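Local coordinates for hypothetical protein ebhA (Staphylococcus aureus, PDB 2DGJ) that forms a rod-like, helical-bundle segment of a cell wall-associated adhesin that probably binds extracellular matrix, at residues 79-82 with 83-87; 225-228 with 229-233. All coordinates share one frame; numbering follows the deposited sequence.

Contact 1. Residues 79-82 with 83-87; sequences EAKA and AARQN. With ACY (acetic acid), chain D.
Lys81 and Arg85, one helical turn apart, send their basic ends to the two oxygens of a single acetic acid molecule, which probably comes from the crystallisation liquor. NZ of Lys81 donates to its O at 2.9 Å. The second grip is looser: NH2 of Arg85 reaches OXT of the same molecule at 3.2 Å with an N-H...O angle of 144°, a weak hydrogen bond, and OXT sits at the edge of the guanidinium, near its plane. The group, probably acetate, thus bridges two basic side chains whose NZ and NH2 atoms are 5.2 Å apart. Closer to the backbone, Arg85 NH1 lies 3.6 Å from Lys81 CB, in van der Waals contact. This folding back follows from the torsions of Arg85: CG stands beside its own backbone N (chi1 -59°), which directs the chain toward the preceding turn, and the extension to NE is followed by a turn about the CD-NE bond (chi4 83°) that brings the guanidinium back toward Lys81 CB. Lys81 is extended beyond CG and carries its amine away from the turn to the bound group.

Helix 73-88, which bears both residues, lies in a GA-module sequence range and packs on helices 96-108 and 112-135 in a helical bundle. Its backbone is regular: Ala83 N to Glu79 O and Arg85 N to Lys81 O are both 2.9 Å, and Gln86 N to Ala82 O is 3.0 Å. Buried Ala84 meets Ile106 and Val115, while the aliphatic part of Lys81 touches the same two side chains. Further out, Asn107 ties both basic ends to helix 96-108, its backbone O accepting from Lys81 NZ and its OD1 from Arg85 NH2. Arg85 NE also faces Glu103 in a long, weak ion pair.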
# COMPACT_ATOMS: atom_id res chain seq x y z
N GLU A 79 11.93 -8.63 -8.10
CA GLU A 79 12.47 -7.99 -6.91
C GLU A 79 11.45 -8.03 -5.78
O GLU A 79 11.78 -8.39 -4.64
CB GLU A 79 12.84 -6.54 -7.22
CG GLU A 79 13.11 -5.69 -5.99
CD GLU A 79 13.59 -4.29 -6.34
OE1 GLU A 79 12.94 -3.61 -7.17
OE2 GLU A 79 14.62 -3.87 -5.77
N ALA A 80 10.21 -7.66 -6.09
CA ALA A 80 9.14 -7.65 -5.10
C ALA A 80 8.94 -9.04 -4.51
O ALA A 80 8.82 -9.20 -3.30
CB ALA A 80 7.85 -7.16 -5.74
N LYS A 81 8.90 -10.05 -5.38
CA LYS A 81 8.72 -11.43 -4.94
C LYS A 81 9.88 -11.84 -4.04
O LYS A 81 9.69 -12.52 -3.04
CB LYS A 81 8.64 -12.37 -6.14
CG LYS A 81 7.40 -12.20 -6.98
CD LYS A 81 7.32 -13.30 -8.03
CE LYS A 81 6.01 -13.24 -8.79
NZ LYS A 81 5.86 -14.38 -9.74
N ALA A 82 11.08 -11.41 -4.40
CA ALA A 82 12.27 -11.72 -3.61
C ALA A 82 12.10 -11.12 -2.22
O ALA A 82 12.39 -11.76 -1.21
CB ALA A 82 13.51 -11.16 -4.31
N ALA A 83 11.62 -9.88 -2.19
CA ALA A 83 11.41 -9.17 -0.94
C ALA A 83 10.38 -9.89 -0.07
O ALA A 83 10.55 -10.03 1.13
CB ALA A 83 10.94 -7.73 -1.23
N ALA A 84 9.32 -10.38 -0.71
CA ALA A 84 8.26 -11.08 0.01
C ALA A 84 8.77 -12.39 0.59
O ALA A 84 8.46 -12.74 1.74
CB ALA A 84 7.09 -11.35 -0.93
N ARG A 85 9.56 -13.12 -0.19
CA ARG A 85 10.09 -14.39 0.28
C ARG A 85 11.00 -14.16 1.48
O ARG A 85 10.99 -14.92 2.44
CB ARG A 85 10.86 -15.11 -0.84
CG ARG A 85 10.02 -15.39 -2.09
CD ARG A 85 10.66 -16.49 -2.94
NE ARG A 85 9.94 -16.69 -4.20
CZ ARG A 85 10.13 -15.96 -5.29
NH1 ARG A 85 11.01 -14.96 -5.30
NH2 ARG A 85 9.39 -16.19 -6.37
N GLN A 86 11.79 -13.09 1.42
CA GLN A 86 12.70 -12.75 2.49
C GLN A 86 11.90 -12.46 3.76
O GLN A 86 12.24 -12.94 4.84
CB GLN A 86 13.54 -11.52 2.11
CG GLN A 86 14.46 -11.02 3.22
CD GLN A 86 15.36 -12.11 3.77
OE1 GLN A 86 15.97 -12.88 3.03
NE2 GLN A 86 15.45 -12.18 5.10
N ASN A 87 10.83 -11.68 3.61
CA ASN A 87 9.97 -11.33 4.73
C ASN A 87 9.24 -12.56 5.27
O ASN A 87 9.14 -12.75 6.47
CB ASN A 87 8.94 -10.29 4.30
CG ASN A 87 8.05 -9.85 5.45
OD1 ASN A 87 8.43 -9.01 6.26
ND2 ASN A 87 6.86 -10.43 5.53
C ACY D . 8.90 -16.29 -9.81
O ACY D . 8.23 -15.78 -10.68
OXT ACY D . 10.07 -15.74 -9.45
CH3 ACY D . 8.41 -17.53 -9.11

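Contact 2. Residues 225-228 with 229-233; sequences KDNL and KHQVE
The backbone NH of His230 donates to Asp226 O at 2.8 Å, the shortest sound polar bond of this stretch of helix. Two more bonds follow in step, Gln231 N to Asn227 O and Val232 N to Leu228 O, both 2.9 Å, which is the i to i+4 pattern of an alpha-helix. Among the side chains, the amides of Asn227 and Gln231 approach one another obliquely with their planes 57° apart. Asn227 OD1 is 3.7 Å from Gln231 NE2, longer than a normal hydrogen bond. The torsions explain the meeting: Asn227 holds CG opposite its backbone N, on the side of the following turn, whereas Gln231 holds CG beside its own N (chi1 -53°) and reaches back.

On the other branch of the Gln231 amide, OE1 lies 4.0 Å from Leu228 CD1 and accepts a hydrogen bond from Lys247, which links this surface to helix 238-250. Buried Leu228 and Val232, four residues apart, meet through a carbonyl and a methyl, CG2 of Val232 lying 3.3 Å from Leu228 O. On another side of the helix, Lys229 CD comes within 4.3 Å of Lys225 CB; beyond this the chains part, Lys229 bending at chi3 (72°), yet both amines go to Asn215: Lys225 NZ to its backbone O, Lys229 NZ weakly to its OD1. Asp226 OD1 remains 4.8 Å from Lys229 NZ, so any attraction between these charges would act without contact. Leu228 and Val232 both touch Val244; on helix 199-215, Leu228 touches Ile214, and Val232 touches Thr211 and Lys207. Helix 222-234 thereby turns Leu228 and Val232 to both flanking helices, with Gln231 and Lys229 adding contacts at the sides, consistent with the three-helix bundle of a GA module.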
# COMPACT_ATOMS: atom_id res chain seq x y z
N LYS A 225 -19.79 -25.13 65.99
CA LYS A 225 -20.08 -24.37 64.78
C LYS A 225 -18.89 -23.47 64.46
O LYS A 225 -18.55 -23.29 63.29
CB LYS A 225 -21.34 -23.53 64.98
CG LYS A 225 -22.61 -24.35 65.13
CD LYS A 225 -23.84 -23.47 65.29
CE LYS A 225 -25.11 -24.30 65.35
NZ LYS A 225 -26.33 -23.45 65.53
N ASP A 226 -18.27 -22.92 65.50
CA ASP A 226 -17.11 -22.04 65.30
C ASP A 226 -16.00 -22.83 64.64
O ASP A 226 -15.46 -22.42 63.61
CB ASP A 226 -16.62 -21.48 66.63
CG ASP A 226 -17.65 -20.62 67.33
OD1 ASP A 226 -18.34 -19.84 66.63
OD2 ASP A 226 -17.78 -20.71 68.57
N ASN A 227 -15.66 -23.97 65.22
CA ASN A 227 -14.61 -24.84 64.68
C ASN A 227 -14.85 -25.10 63.19
O ASN A 227 -14.02 -24.77 62.35
CB ASN A 227 -14.59 -26.16 65.45
CG ASN A 227 -13.64 -27.18 64.83
OD1 ASN A 227 -12.46 -26.89 64.60
ND2 ASN A 227 -14.14 -28.38 64.58
N LEU A 228 -16.01 -25.67 62.88
CA LEU A 228 -16.38 -25.98 61.51
C LEU A 228 -16.36 -24.75 60.61
O LEU A 228 -15.88 -24.81 59.48
CB LEU A 228 -17.76 -26.63 61.48
CG LEU A 228 -17.85 -28.16 61.52
CD1 LEU A 228 -16.68 -28.76 62.27
CD2 LEU A 228 -19.16 -28.55 62.17
N LYS A 229 -16.89 -23.64 61.11
CA LYS A 229 -16.92 -22.40 60.34
C LYS A 229 -15.49 -21.96 60.01
O LYS A 229 -15.23 -21.44 58.92
CB LYS A 229 -17.65 -21.31 61.12
CG LYS A 229 -19.16 -21.54 61.22
CD LYS A 229 -19.82 -20.63 62.25
CE LYS A 229 -19.90 -19.19 61.78
NZ LYS A 229 -20.70 -18.36 62.72
N HIS A 230 -14.58 -22.16 60.95
CA HIS A 230 -13.19 -21.79 60.74
C HIS A 230 -12.58 -22.73 59.70
O HIS A 230 -11.77 -22.31 58.88
CB HIS A 230 -12.40 -21.89 62.05
CG HIS A 230 -11.01 -21.35 61.96
ND1 HIS A 230 -10.76 -20.01 61.69
CD2 HIS A 230 -9.81 -21.93 62.10
CE1 HIS A 230 -9.46 -19.81 61.67
NE2 HIS A 230 -8.85 -20.97 61.91
N GLN A 231 -12.96 -24.00 59.75
CA GLN A 231 -12.45 -24.98 58.80
C GLN A 231 -12.91 -24.61 57.39
O GLN A 231 -12.22 -24.86 56.41
CB GLN A 231 -12.95 -26.39 59.15
CG GLN A 231 -12.68 -26.79 60.59
CD GLN A 231 -12.52 -28.29 60.76
OE1 GLN A 231 -13.26 -29.08 60.17
NE2 GLN A 231 -11.53 -28.70 61.55
N VAL A 232 -14.09 -24.00 57.31
CA VAL A 232 -14.64 -23.56 56.02
C VAL A 232 -13.82 -22.36 55.56
O VAL A 232 -13.52 -22.21 54.37
CB VAL A 232 -16.11 -23.14 56.16
CG1 VAL A 232 -16.57 -22.44 54.89
CG2 VAL A 232 -16.99 -24.35 56.46
N GLU A 233 -13.48 -21.50 56.52
CA GLU A 233 -12.71 -20.30 56.25
C GLU A 233 -11.35 -20.62 55.65
O GLU A 233 -10.87 -19.91 54.77
CB GLU A 233 -12.55 -19.52 57.56
CG GLU A 233 -11.88 -18.15 57.44
CD GLU A 233 -10.39 -18.23 57.15
OE1 GLU A 233 -9.66 -18.90 57.92
OE2 GLU A 233 -9.95 -17.63 56.15

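How the contacts relate
Contact 1 and contact 2 are each a local i to i+4 contact within one helix, yet they are independent: their centres are 69 Å apart, their nearest atoms about 53 Å apart, and they lie on opposite sides of the chain's centre. Contact 1 is the more central: its centre is about 19 Å from the centre of the chain, that of contact 2 about 52 Å, toward the C-terminal end of the rod. The two belong to different GA-module ranges, and in each an asparagine on an adjoining helix, Asn107 or Asn215, receives basic side chains. They differ in their surroundings, since residues 79-87 hold an acetic acid group and residues 225-233 are more buried between neighbouring helices.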